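Local coordinates for protein translation initiation factor 6 (Methanocaldococcus jannaschii, PDB 1G61) that binds the 50S ribosomal subunit and prevents it from joining the 30S subunit to form the 70S initiation complex, at residues Glu79-Ile84 and Leu95-Ile100; Ser61-Asn66 and Leu70-Ile75; Glu23-Leu28 and Asn91-Asn96; Gly16-Thr21 and Pro29-Lys34; Asp35-Val40 and Cys48-Ile53. All coordinates share one frame; numbering follows the deposited sequence.

Contact 1: Glu79-Ile84 and Leu95-Ile100; sequences EELDRI and LNVEII
This is an apolar helix-on-strand contact near the protein surface, made by Leu81 of helix 78-90 with Val97 and Ile99 of strand 96-100. The helix is the crossover of a beta-alpha-beta unit. It leaves strand 69-73 and returns to strand 96-100, which runs parallel to strand 69-73, its neighbour in the sheet. Units of this kind recur in the pentein-type fold of IF6. Leu81 bridges to the strand with both methyls of its fork. Its CD1 meets Val97 CG1 at 4.1 Å. The other branch is looser, with Leu81 CD2 4.4 Å from Ile99 CD1. The first torsion of Leu81 holds CG opposite its own backbone N (chi1 -165°), which brings the fork closer to the strand than its CB direction alone suggests. Val97 CB points at the helix, and CG1 is the methyl that does the touching. The side chains of Leu81 and Val97 pass alongside, running opposite ways. Leu72 of the central strand touches both of them, and Val97 also packs on Lys85 and Leu88 of the helix. On another side of the helix, Glu80 accepts hydrogen bonds from the backbone N atoms of Gly54 and Gly55. No hydrogen bond or charge pair links the two segments. The helix and strand are therefore joined here by methyl contacts alone, which fix distance more than direction.

Contact 2: Ser61-Asn66 and Leu70-Ile75; sequences SLSVAN and LLLPKI
Val64 and Leu71 lie side by side on one face of the sheet, pointing the same way, with Val64 CG1 4.0 Å from Leu71 CD1. The opposite face has Ala65 CB against Leu70 CD1 at 3.7 Å. Leu70 CG stands anti to the backbone N (chi1 171°), and this carries CD1 over the neighbouring strand, where it also meets Ser63 OG. These strands, 64-65 and 69-73, form an antiparallel hairpin. Farther along, Leu62 CB meets Pro73 CG. Pro73 CD packs 3.2 Å from Leu62 O, a buried oxygen with no hydrogen-bond partner. The polar edge is backbone plus the Ser63 hydroxyl. Val64 and Leu71 are a hydrogen-bonded pair: Leu71 N gives a straight bond to Val64 O (2.8 Å, 172° at the hydrogen), while the return bond from Val64 N is weak. Ser63 OG strengthens that side, donating to Leu71 O at 2.8 Å from 26° off the carbonyl plane. Replacing Ser63 by an alanine removes this donor and would probably leave Leu71 O held by the weak Val64 N bond. The hydroxyl probably compensates for the weak backbone bond where the hairpin meets the preceding helix.

Contact 3: Glu23-Leu28 and Asn91-Asn96; sequences EEITLL and NNLDLN
Ile25 reaches the loop 91-96 through both branches that leave its CB, which is itself directed at that loop. The short branch, CG2, meets Leu93 CD1 at 3.3 Å, shorter than two methyl carbons normally come, so the packing is tight here. The long branch starts at CG1, set between the backbone N and the carbonyl carbon (chi1 69°). It runs on extended to CD1, the tip, which lies 4.2 Å from Leu95 CD1. Leu93 and Leu95 thus receive one branch each. The loop follows helix 78-90, which closes in a Schellman motif. Asn92, at positive phi, is its C-prime residue, and Leu93 N bonds back to Leu88 O. Strand 25-28 belongs to a different beta-alpha-beta unit, so the contact joins two such units of the fold. Phe87 of the same helix also touches Ile25. To one side, Glu24 CB approaches the second methyl of Leu93, CD2, at 4.4 Å.

Contact 4: Gly16-Thr21 and Pro29-Lys34; sequences GVLALT and PIFLDK
The Phe31 ring meets Leu18 at its edge, with Leu18 CD1 near the ring plane and 4.0 Å from Phe31 CZ. On one face lies Pro29 CB, 3.6 Å above the plane of the Phe31 ring and offset toward its rim. Pro29 to Leu32 form a type I beta turn, closed by a weak bond from Leu32 N to Pro29 O. The turn opens the link from strand 25-28 to helix 34-44 in a beta-alpha-beta crossover. Leu18 belongs to the short, weakly bonded helical turn around 15-18, so the contact joins that turn to the link. The first torsion of Phe31 places CG between the backbone N and the carbonyl carbon (chi1 58°). This swings the ring back over Pro29 and brings CZ to the leucine. Both methyls of Leu18 reach CZ, CD2 being 4.1 Å from Phe31 CZ, and the two side chains cross at about a right angle. Beyond the ring, Leu18 also packs on Ile12 and Phe31 on Ser10. At the far end of the link, Asp33 is the N-cap of helix 34-44, with OD2 accepting a bond from Asp36 N. The proline ring forms the second half of the contact. Pro29 CG lies 4.0 Å from Leu18 CB. Proline has no N-H to offer the leucine carbonyl. Instead Pro29 CD presses to 3.2 Å from Leu18 O, a buried oxygen with no hydrogen-bond partner.

Contact 5: Asp35-Val40 and Cys48-Ile53; sequences DDVNEV and CLQTNI
Apolar contacts between Val37 and Cys48 and between Val40 and Cys48 form the first group. Val37 CG1 meets Cys48 CB at 3.9 Å. About one turn further along the helix, Val40 CG1 lies 4.4 Å from Cys48 SG. Methyl against amide is the second kind. Val37 CG2 abuts the end of Gln50, coming within 3.6 Å of Gln50 CD, and the two side chains approach from opposite directions. Gln50 is extended beyond CG (chi2 -176°), which lets its amide reach the helix although its CB is not aimed there. Helix 34-44 is the crossover of the beta-alpha-beta unit that runs from strand 25-28 to strand 47-50. The axes of its segment 35-40 and of strand 48-50 come within 9.6 Å and run at 148°, roughly antiparallel. With the amide arm of Gln50 gone, as in an alanine here, a gap would probably open beside Val37 CG2. No hydrogen bond passes between the segments. Polar groups nearby have other partners: Asp36 OD1 and Glu39 OE1 both form salt bridges with Lys7, and Gln50 O accepts a bond from Arg83 NE.

Contacts 1 and 5 each pack a crossover helix on the strand that follows it. Contacts 2 and 4 share a proline ring pressed on a leucine carbonyl. Contacts 1 and 2 form one group, continuous through one sheet, where Glu98 N lies 2.9 Å from Leu70 O, a probable hydrogen bond. Contacts 4 and 5 form the other; their centres are about 5 Å apart and they meet at the turn after strand 25-28. Contact 3 joins strand 25-28 to the loop after helix 78-90 and so spans the groups. Further ties are Glu80 OE2 packing 3.3 Å from Asn52 CB, between contacts 1 and 5, and Ser61 N lying 3.2 Å from Val17 O, between contacts 2 and 4.

Contact 1: Glu79-Ile84 and Leu95-Ile100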
# COMPACT_ATOMS: atom_id res chain seq x y z
N GLU A 79 -20.50 -5.74 -8.42
CA GLU A 79 -21.06 -4.86 -7.38
C GLU A 79 -19.92 -4.13 -6.68
O GLU A 79 -20.12 -2.98 -6.29
CB GLU A 79 -21.90 -5.65 -6.38
CG GLU A 79 -22.87 -4.87 -5.50
CD GLU A 79 -23.89 -5.70 -4.75
OE1 GLU A 79 -23.85 -5.77 -3.49
OE2 GLU A 79 -24.82 -6.30 -5.34
N GLU A 80 -18.78 -4.80 -6.52
CA GLU A 80 -17.63 -4.13 -5.87
C GLU A 80 -17.09 -3.01 -6.74
O GLU A 80 -16.79 -1.93 -6.26
CB GLU A 80 -16.54 -5.16 -5.56
CG GLU A 80 -16.99 -6.25 -4.58
CD GLU A 80 -16.00 -7.40 -4.59
OE1 GLU A 80 -15.17 -7.57 -5.52
OE2 GLU A 80 -16.03 -8.18 -3.63
N LEU A 81 -16.95 -3.27 -8.04
CA LEU A 81 -16.50 -2.27 -8.97
C LEU A 81 -17.46 -1.08 -8.96
O LEU A 81 -17.04 0.06 -8.90
CB LEU A 81 -16.43 -2.89 -10.38
CG LEU A 81 -15.66 -2.11 -11.43
CD1 LEU A 81 -14.21 -1.88 -10.98
CD2 LEU A 81 -15.69 -2.88 -12.74
N ASP A 82 -18.76 -1.36 -9.01
CA ASP A 82 -19.75 -0.32 -8.94
C ASP A 82 -19.61 0.53 -7.66
O ASP A 82 -19.67 1.79 -7.73
CB ASP A 82 -21.18 -0.86 -9.01
CG ASP A 82 -21.55 -1.40 -10.37
OD1 ASP A 82 -22.65 -1.99 -10.48
OD2 ASP A 82 -20.81 -1.24 -11.35
N ARG A 83 -19.45 -0.10 -6.52
CA ARG A 83 -19.31 0.54 -5.23
C ARG A 83 -18.08 1.45 -5.24
O ARG A 83 -18.12 2.60 -4.77
CB ARG A 83 -19.16 -0.49 -4.09
CG ARG A 83 -18.93 0.15 -2.72
CD ARG A 83 -19.09 -0.88 -1.60
NE ARG A 83 -18.85 -0.26 -0.31
CZ ARG A 83 -19.66 0.62 0.32
NH1 ARG A 83 -20.82 0.99 -0.20
NH2 ARG A 83 -19.26 1.11 1.50
N ILE A 84 -16.97 0.92 -5.74
CA ILE A 84 -15.74 1.73 -5.79
C ILE A 84 -15.87 2.90 -6.73
O ILE A 84 -15.52 4.04 -6.35
CB ILE A 84 -14.56 0.82 -6.20
CG1 ILE A 84 -14.25 -0.22 -5.13
CG2 ILE A 84 -13.32 1.65 -6.54
CD1 ILE A 84 -13.35 -1.36 -5.58
N LEU A 95 -9.71 8.67 -11.25
CA LEU A 95 -8.61 7.73 -11.32
C LEU A 95 -8.74 6.86 -12.55
O LEU A 95 -9.86 6.59 -13.02
CB LEU A 95 -8.60 6.76 -10.14
CG LEU A 95 -8.53 7.39 -8.74
CD1 LEU A 95 -8.41 6.31 -7.67
CD2 LEU A 95 -7.36 8.33 -8.63
N ASN A 96 -7.60 6.34 -13.01
CA ASN A 96 -7.57 5.32 -14.04
C ASN A 96 -7.87 3.98 -13.36
O ASN A 96 -6.93 3.40 -12.78
CB ASN A 96 -6.20 5.28 -14.71
CG ASN A 96 -5.80 6.55 -15.41
OD1 ASN A 96 -6.62 7.19 -16.07
ND2 ASN A 96 -4.53 6.96 -15.30
N VAL A 97 -9.12 3.52 -13.33
CA VAL A 97 -9.45 2.25 -12.68
C VAL A 97 -9.18 1.13 -13.68
O VAL A 97 -9.77 1.08 -14.75
CB VAL A 97 -10.90 2.25 -12.19
CG1 VAL A 97 -11.24 0.91 -11.52
CG2 VAL A 97 -11.08 3.45 -11.25
N GLU A 98 -8.25 0.23 -13.32
CA GLU A 98 -7.74 -0.75 -14.30
C GLU A 98 -7.77 -2.13 -13.70
O GLU A 98 -7.24 -2.32 -12.58
CB GLU A 98 -6.32 -0.35 -14.71
CG GLU A 98 -5.56 -1.40 -15.48
CD GLU A 98 -6.07 -1.69 -16.87
OE1 GLU A 98 -7.05 -1.06 -17.31
OE2 GLU A 98 -5.48 -2.57 -17.56
N ILE A 99 -8.39 -3.11 -14.37
CA ILE A 99 -8.32 -4.50 -13.94
C ILE A 99 -7.07 -5.11 -14.59
O ILE A 99 -6.92 -5.13 -15.83
CB ILE A 99 -9.60 -5.26 -14.34
CG1 ILE A 99 -10.84 -4.61 -13.66
CG2 ILE A 99 -9.42 -6.74 -14.04
CD1 ILE A 99 -12.17 -5.21 -14.10
N ILE A 100 -6.17 -5.57 -13.72
CA ILE A 100 -4.95 -6.27 -14.13
C ILE A 100 -5.29 -7.76 -14.12
O ILE A 100 -5.53 -8.34 -13.05
CB ILE A 100 -3.81 -5.96 -13.16
CG1 ILE A 100 -3.44 -4.46 -13.14
CG2 ILE A 100 -2.61 -6.85 -13.49
CD1 ILE A 100 -2.91 -3.91 -14.46

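Contact 2: Ser61-Asn66 and Leu70-Ile75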
# COMPACT_ATOMS: atom_id res chain seq x y z
N SER A 61 -3.81 -6.63 0.05
CA SER A 61 -3.11 -7.64 -0.71
C SER A 61 -3.59 -7.73 -2.16
O SER A 61 -2.81 -8.16 -3.02
CB SER A 61 -3.25 -9.02 -0.06
OG SER A 61 -2.41 -9.07 1.10
N LEU A 62 -4.84 -7.33 -2.38
CA LEU A 62 -5.43 -7.55 -3.70
C LEU A 62 -5.40 -6.34 -4.61
O LEU A 62 -5.62 -6.48 -5.82
CB LEU A 62 -6.90 -7.98 -3.54
CG LEU A 62 -7.13 -9.37 -2.94
CD1 LEU A 62 -8.62 -9.51 -2.63
CD2 LEU A 62 -6.63 -10.38 -3.96
N SER A 63 -5.16 -5.15 -4.09
CA SER A 63 -5.31 -3.93 -4.88
C SER A 63 -4.17 -2.97 -4.58
O SER A 63 -3.49 -3.12 -3.56
CB SER A 63 -6.68 -3.33 -4.54
OG SER A 63 -6.81 -2.10 -5.23
N VAL A 64 -4.00 -1.99 -5.47
CA VAL A 64 -2.97 -0.95 -5.44
C VAL A 64 -3.56 0.36 -5.89
O VAL A 64 -4.41 0.34 -6.80
CB VAL A 64 -1.91 -1.37 -6.51
CG1 VAL A 64 -0.94 -0.30 -6.79
CG2 VAL A 64 -1.21 -2.64 -6.05
N ALA A 65 -3.12 1.48 -5.33
CA ALA A 65 -3.60 2.75 -5.83
C ALA A 65 -2.58 3.85 -5.60
O ALA A 65 -1.72 3.74 -4.71
CB ALA A 65 -4.92 3.18 -5.18
N ASN A 66 -2.70 4.87 -6.43
CA ASN A 66 -1.91 6.09 -6.17
C ASN A 66 -2.81 7.26 -6.56
O ASN A 66 -4.05 7.09 -6.66
CB ASN A 66 -0.55 6.06 -6.85
CG ASN A 66 -0.57 6.23 -8.35
OD1 ASN A 66 -1.66 6.28 -8.96
ND2 ASN A 66 0.63 6.33 -8.95
N LEU A 70 -6.03 3.14 -9.91
CA LEU A 70 -6.44 2.09 -8.96
C LEU A 70 -6.41 0.79 -9.72
O LEU A 70 -7.13 0.67 -10.73
CB LEU A 70 -7.85 2.37 -8.42
CG LEU A 70 -8.49 1.21 -7.58
CD1 LEU A 70 -7.70 0.95 -6.32
CD2 LEU A 70 -9.94 1.53 -7.32
N LEU A 71 -5.62 -0.16 -9.23
CA LEU A 71 -5.50 -1.47 -9.90
C LEU A 71 -6.31 -2.52 -9.13
O LEU A 71 -6.17 -2.64 -7.90
CB LEU A 71 -4.05 -1.93 -9.96
CG LEU A 71 -3.04 -0.94 -10.49
CD1 LEU A 71 -1.64 -1.57 -10.52
CD2 LEU A 71 -3.42 -0.49 -11.89
N LEU A 72 -7.11 -3.28 -9.86
CA LEU A 72 -7.96 -4.31 -9.24
C LEU A 72 -7.66 -5.63 -9.93
O LEU A 72 -7.36 -5.66 -11.12
CB LEU A 72 -9.41 -3.90 -9.43
CG LEU A 72 -9.82 -2.65 -8.65
CD1 LEU A 72 -11.18 -2.15 -9.16
CD2 LEU A 72 -9.88 -2.94 -7.16
N PRO A 73 -7.79 -6.75 -9.20
CA PRO A 73 -7.56 -8.07 -9.78
C PRO A 73 -8.78 -8.54 -10.55
O PRO A 73 -9.91 -8.00 -10.45
CB PRO A 73 -7.33 -8.92 -8.51
CG PRO A 73 -8.30 -8.33 -7.51
CD PRO A 73 -8.15 -6.83 -7.76
N LYS A 74 -8.55 -9.63 -11.34
CA LYS A 74 -9.61 -10.10 -12.22
C LYS A 74 -10.81 -10.62 -11.45
O LYS A 74 -11.89 -10.77 -12.03
CB LYS A 74 -9.06 -11.18 -13.18
CG LYS A 74 -8.61 -12.45 -12.45
CD LYS A 74 -7.99 -13.43 -13.43
CE LYS A 74 -7.42 -14.64 -12.70
NZ LYS A 74 -7.24 -15.81 -13.62
N ILE A 75 -10.64 -10.95 -10.17
CA ILE A 75 -11.73 -11.50 -9.36
C ILE A 75 -12.62 -10.40 -8.82
O ILE A 75 -13.59 -10.72 -8.11
CB ILE A 75 -11.15 -12.37 -8.22
CG1 ILE A 75 -10.19 -11.62 -7.28
CG2 ILE A 75 -10.52 -13.67 -8.73
CD1 ILE A 75 -9.80 -12.44 -6.04

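Contact 3: Glu23-Leu28 and Asn91-Asn96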
# COMPACT_ATOMS: atom_id res chain seq x y z
N GLU A 23 -2.65 9.48 -0.89
CA GLU A 23 -2.82 10.79 -0.24
C GLU A 23 -4.30 11.13 -0.11
O GLU A 23 -4.61 11.95 0.78
CB GLU A 23 -2.13 11.92 -0.99
CG GLU A 23 -0.62 11.73 -1.15
CD GLU A 23 0.09 11.82 0.18
OE1 GLU A 23 -0.24 12.71 1.01
OE2 GLU A 23 1.01 11.01 0.43
N GLU A 24 -5.19 10.57 -0.92
CA GLU A 24 -6.58 11.03 -0.97
C GLU A 24 -7.58 10.03 -0.46
O GLU A 24 -8.62 10.43 0.14
CB GLU A 24 -6.96 11.47 -2.39
CG GLU A 24 -6.12 12.64 -2.91
CD GLU A 24 -4.75 12.40 -3.52
OE1 GLU A 24 -4.36 11.26 -3.98
OE2 GLU A 24 -3.94 13.40 -3.61
N ILE A 25 -7.33 8.74 -0.65
CA ILE A 25 -8.33 7.72 -0.27
C ILE A 25 -7.68 6.61 0.53
O ILE A 25 -6.49 6.35 0.41
CB ILE A 25 -9.02 7.09 -1.50
CG1 ILE A 25 -8.12 6.19 -2.37
CG2 ILE A 25 -9.74 8.17 -2.29
CD1 ILE A 25 -8.85 5.52 -3.54
N THR A 26 -8.46 5.92 1.33
CA THR A 26 -8.08 4.72 2.01
C THR A 26 -9.16 3.67 1.84
O THR A 26 -10.32 4.00 2.03
CB THR A 26 -7.88 4.99 3.53
OG1 THR A 26 -6.94 6.09 3.67
CG2 THR A 26 -7.35 3.73 4.19
N LEU A 27 -8.77 2.46 1.45
CA LEU A 27 -9.71 1.35 1.31
C LEU A 27 -9.54 0.45 2.51
O LEU A 27 -8.40 0.10 2.85
CB LEU A 27 -9.49 0.56 0.01
CG LEU A 27 -9.46 1.36 -1.30
CD1 LEU A 27 -9.56 0.40 -2.48
CD2 LEU A 27 -10.57 2.36 -1.45
N LEU A 28 -10.67 0.09 3.14
CA LEU A 28 -10.67 -0.60 4.41
C LEU A 28 -11.62 -1.79 4.39
O LEU A 28 -12.56 -1.83 3.59
CB LEU A 28 -11.12 0.34 5.55
CG LEU A 28 -10.19 1.53 5.84
CD1 LEU A 28 -10.85 2.54 6.75
CD2 LEU A 28 -8.87 1.01 6.44
N ASN A 91 -16.74 11.69 -4.58
CA ASN A 91 -15.66 12.50 -4.09
C ASN A 91 -14.94 13.27 -5.19
O ASN A 91 -13.88 13.87 -4.96
CB ASN A 91 -14.68 11.59 -3.31
CG ASN A 91 -15.30 11.19 -1.98
OD1 ASN A 91 -15.41 12.04 -1.07
ND2 ASN A 91 -15.79 9.97 -1.80
N ASN A 92 -15.53 13.26 -6.39
CA ASN A 92 -14.91 13.94 -7.55
C ASN A 92 -13.48 13.49 -7.82
O ASN A 92 -12.63 14.32 -8.22
CB ASN A 92 -14.97 15.48 -7.41
CG ASN A 92 -14.83 16.12 -8.79
OD1 ASN A 92 -15.20 15.55 -9.82
ND2 ASN A 92 -14.23 17.29 -8.79
N LEU A 93 -13.21 12.20 -7.69
CA LEU A 93 -11.91 11.64 -7.92
C LEU A 93 -11.87 10.91 -9.26
O LEU A 93 -12.63 9.97 -9.49
CB LEU A 93 -11.53 10.68 -6.77
CG LEU A 93 -11.33 11.36 -5.43
CD1 LEU A 93 -11.22 10.34 -4.30
CD2 LEU A 93 -10.10 12.27 -5.41
N ASP A 94 -10.99 11.34 -10.12
CA ASP A 94 -10.85 10.79 -11.46
C ASP A 94 -9.57 9.95 -11.49
O ASP A 94 -8.48 10.51 -11.69
CB ASP A 94 -10.79 11.96 -12.44
CG ASP A 94 -10.78 11.56 -13.88
OD1 ASP A 94 -10.77 10.35 -14.19
OD2 ASP A 94 -10.77 12.47 -14.74
N LEU A 95 -9.71 8.67 -11.25
CA LEU A 95 -8.61 7.73 -11.32
C LEU A 95 -8.74 6.86 -12.55
O LEU A 95 -9.86 6.59 -13.02
CB LEU A 95 -8.60 6.76 -10.14
CG LEU A 95 -8.53 7.39 -8.74
CD1 LEU A 95 -8.41 6.31 -7.67
CD2 LEU A 95 -7.36 8.33 -8.63
N ASN A 96 -7.60 6.34 -13.01
CA ASN A 96 -7.57 5.32 -14.04
C ASN A 96 -7.87 3.98 -13.36
O ASN A 96 -6.93 3.40 -12.78
CB ASN A 96 -6.20 5.28 -14.71
CG ASN A 96 -5.80 6.55 -15.41
OD1 ASN A 96 -6.62 7.19 -16.07
ND2 ASN A 96 -4.53 6.96 -15.30

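Contact 4: Gly16-Thr21 and Pro29-Lys34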
# COMPACT_ATOMS: atom_id res chain seq x y z
N GLY A 16 -1.60 -3.88 6.60
CA GLY A 16 -1.30 -3.72 5.17
C GLY A 16 -1.93 -4.79 4.29
O GLY A 16 -2.10 -4.58 3.08
N VAL A 17 -2.25 -5.98 4.86
CA VAL A 17 -3.01 -6.97 4.08
C VAL A 17 -4.45 -6.54 3.93
O VAL A 17 -5.15 -6.84 2.96
CB VAL A 17 -2.92 -8.32 4.80
CG1 VAL A 17 -3.94 -9.36 4.33
CG2 VAL A 17 -1.50 -8.87 4.61
N LEU A 18 -4.96 -5.83 4.95
CA LEU A 18 -6.36 -5.49 5.04
C LEU A 18 -6.74 -4.13 4.45
O LEU A 18 -7.93 -3.82 4.38
CB LEU A 18 -6.76 -5.46 6.54
CG LEU A 18 -6.72 -6.83 7.25
CD1 LEU A 18 -7.01 -6.61 8.73
CD2 LEU A 18 -7.76 -7.78 6.66
N ALA A 19 -5.78 -3.30 4.06
CA ALA A 19 -6.06 -1.93 3.68
C ALA A 19 -4.99 -1.35 2.80
O ALA A 19 -3.88 -1.84 2.80
CB ALA A 19 -6.10 -1.06 4.95
N LEU A 20 -5.37 -0.30 2.06
CA LEU A 20 -4.36 0.46 1.31
C LEU A 20 -4.72 1.94 1.46
O LEU A 20 -5.91 2.30 1.68
CB LEU A 20 -4.21 0.06 -0.13
CG LEU A 20 -5.39 0.31 -1.08
CD1 LEU A 20 -5.49 1.70 -1.68
CD2 LEU A 20 -5.21 -0.64 -2.27
N THR A 21 -3.77 2.82 1.24
CA THR A 21 -4.04 4.25 1.20
C THR A 21 -3.23 4.96 0.11
O THR A 21 -2.15 4.51 -0.30
CB THR A 21 -3.69 4.88 2.58
OG1 THR A 21 -4.30 6.19 2.67
CG2 THR A 21 -2.20 4.99 2.87
N PRO A 29 -11.43 -2.77 5.26
CA PRO A 29 -12.37 -3.92 5.30
C PRO A 29 -13.75 -3.53 5.81
O PRO A 29 -13.84 -2.64 6.65
CB PRO A 29 -11.70 -4.89 6.26
CG PRO A 29 -10.58 -4.20 6.87
CD PRO A 29 -10.35 -2.88 6.23
N ILE A 30 -14.77 -4.24 5.29
CA ILE A 30 -16.13 -3.91 5.73
C ILE A 30 -16.38 -4.23 7.20
O ILE A 30 -17.34 -3.68 7.76
CB ILE A 30 -17.21 -4.65 4.88
CG1 ILE A 30 -17.13 -6.19 4.96
CG2 ILE A 30 -17.14 -4.15 3.45
CD1 ILE A 30 -18.32 -6.82 4.22
N PHE A 31 -15.55 -5.06 7.82
CA PHE A 31 -15.86 -5.45 9.21
C PHE A 31 -15.45 -4.36 10.19
O PHE A 31 -15.79 -4.46 11.36
CB PHE A 31 -15.20 -6.80 9.55
CG PHE A 31 -13.71 -6.92 9.41
CD1 PHE A 31 -12.83 -6.31 10.28
CD2 PHE A 31 -13.18 -7.71 8.39
CE1 PHE A 31 -11.44 -6.45 10.14
CE2 PHE A 31 -11.83 -7.88 8.23
CZ PHE A 31 -10.97 -7.27 9.13
N LEU A 32 -14.66 -3.36 9.79
CA LEU A 32 -14.27 -2.34 10.77
C LEU A 32 -15.46 -1.53 11.25
O LEU A 32 -16.38 -1.27 10.45
CB LEU A 32 -13.29 -1.38 10.12
CG LEU A 32 -11.83 -1.78 10.06
CD1 LEU A 32 -11.02 -0.50 9.72
CD2 LEU A 32 -11.34 -2.46 11.32
N ASP A 33 -15.46 -1.16 12.54
CA ASP A 33 -16.52 -0.25 13.02
C ASP A 33 -16.22 1.21 12.72
O ASP A 33 -15.14 1.58 12.25
CB ASP A 33 -16.77 -0.46 14.52
CG ASP A 33 -15.67 -0.02 15.44
OD1 ASP A 33 -15.62 -0.54 16.59
OD2 ASP A 33 -14.84 0.85 15.12
N LYS A 34 -17.22 2.08 12.98
CA LYS A 34 -17.10 3.47 12.58
C LYS A 34 -16.02 4.13 13.41
O LYS A 34 -15.30 4.98 12.89
CB LYS A 34 -18.43 4.23 12.66
CG LYS A 34 -18.61 5.07 11.39
CD LYS A 34 -18.82 4.13 10.20
CE LYS A 34 -20.31 3.89 9.93
NZ LYS A 34 -20.70 2.45 10.00

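Contact 5: Asp35-Val40 and Cys48-Ile53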
# COMPACT_ATOMS: atom_id res chain seq x y z
N ASP A 35 -15.80 3.75 14.67
CA ASP A 35 -14.68 4.43 15.36
C ASP A 35 -13.35 4.13 14.71
O ASP A 35 -12.52 5.04 14.60
CB ASP A 35 -14.62 4.00 16.81
CG ASP A 35 -15.65 4.64 17.72
OD1 ASP A 35 -16.34 5.61 17.33
OD2 ASP A 35 -15.73 4.11 18.84
N ASP A 36 -13.12 2.89 14.29
CA ASP A 36 -11.83 2.57 13.70
C ASP A 36 -11.69 3.33 12.38
O ASP A 36 -10.64 3.91 12.04
CB ASP A 36 -11.76 1.09 13.47
CG ASP A 36 -11.59 0.20 14.69
OD1 ASP A 36 -11.22 0.69 15.77
OD2 ASP A 36 -11.81 -1.02 14.53
N VAL A 37 -12.78 3.37 11.60
CA VAL A 37 -12.70 4.09 10.32
C VAL A 37 -12.36 5.55 10.56
O VAL A 37 -11.51 6.12 9.88
CB VAL A 37 -14.00 3.92 9.54
CG1 VAL A 37 -13.97 4.80 8.31
CG2 VAL A 37 -14.22 2.44 9.18
N ASN A 38 -13.03 6.18 11.56
CA ASN A 38 -12.75 7.59 11.80
C ASN A 38 -11.31 7.82 12.25
O ASN A 38 -10.71 8.83 11.83
CB ASN A 38 -13.72 8.17 12.81
CG ASN A 38 -15.16 8.24 12.33
OD1 ASN A 38 -15.48 8.30 11.12
ND2 ASN A 38 -16.06 8.21 13.33
N GLU A 39 -10.75 6.93 13.06
CA GLU A 39 -9.38 7.08 13.54
C GLU A 39 -8.42 7.00 12.36
O GLU A 39 -7.46 7.80 12.25
CB GLU A 39 -8.95 6.04 14.58
CG GLU A 39 -9.54 6.21 15.97
CD GLU A 39 -9.61 4.93 16.78
OE1 GLU A 39 -8.70 4.07 16.64
OE2 GLU A 39 -10.56 4.76 17.60
N VAL A 40 -8.63 6.07 11.43
CA VAL A 40 -7.79 5.98 10.24
C VAL A 40 -7.91 7.20 9.35
O VAL A 40 -6.93 7.83 8.92
CB VAL A 40 -8.15 4.65 9.51
CG1 VAL A 40 -7.45 4.64 8.16
CG2 VAL A 40 -7.78 3.45 10.39
N CYS A 48 -12.38 7.57 3.27
CA CYS A 48 -12.28 6.14 3.49
C CYS A 48 -13.48 5.43 2.87
O CYS A 48 -14.61 5.85 3.06
CB CYS A 48 -12.24 5.83 4.97
SG CYS A 48 -10.68 6.28 5.75
N LEU A 49 -13.20 4.37 2.16
CA LEU A 49 -14.23 3.48 1.63
C LEU A 49 -14.07 2.08 2.23
O LEU A 49 -12.95 1.51 2.14
CB LEU A 49 -14.11 3.34 0.10
CG LEU A 49 -15.05 2.29 -0.51
CD1 LEU A 49 -16.52 2.68 -0.32
CD2 LEU A 49 -14.73 2.08 -1.99
N GLN A 50 -15.13 1.54 2.81
CA GLN A 50 -15.13 0.14 3.21
C GLN A 50 -15.71 -0.69 2.08
O GLN A 50 -16.81 -0.43 1.61
CB GLN A 50 -16.00 -0.06 4.47
CG GLN A 50 -15.31 0.60 5.69
CD GLN A 50 -16.09 0.34 6.97
OE1 GLN A 50 -15.86 -0.70 7.64
NE2 GLN A 50 -16.99 1.22 7.32
N THR A 51 -14.95 -1.69 1.60
CA THR A 51 -15.37 -2.51 0.48
C THR A 51 -14.69 -3.86 0.56
O THR A 51 -13.58 -4.00 1.08
CB THR A 51 -15.08 -1.80 -0.86
OG1 THR A 51 -15.68 -2.56 -1.94
CG2 THR A 51 -13.60 -1.70 -1.19
N ASN A 52 -15.33 -4.89 0.01
CA ASN A 52 -14.67 -6.12 -0.34
C ASN A 52 -13.98 -5.98 -1.70
O ASN A 52 -14.37 -5.12 -2.50
CB ASN A 52 -15.69 -7.26 -0.48
CG ASN A 52 -16.30 -7.74 0.84
OD1 ASN A 52 -15.74 -7.57 1.91
ND2 ASN A 52 -17.48 -8.35 0.69
N ILE A 53 -13.02 -6.86 -1.97
CA ILE A 53 -12.48 -7.06 -3.33
C ILE A 53 -12.44 -8.58 -3.60
O ILE A 53 -11.83 -9.28 -2.80
CB ILE A 53 -11.11 -6.43 -3.59
CG1 ILE A 53 -11.19 -4.90 -3.39
CG2 ILE A 53 -10.58 -6.80 -4.98
CD1 ILE A 53 -9.89 -4.13 -3.56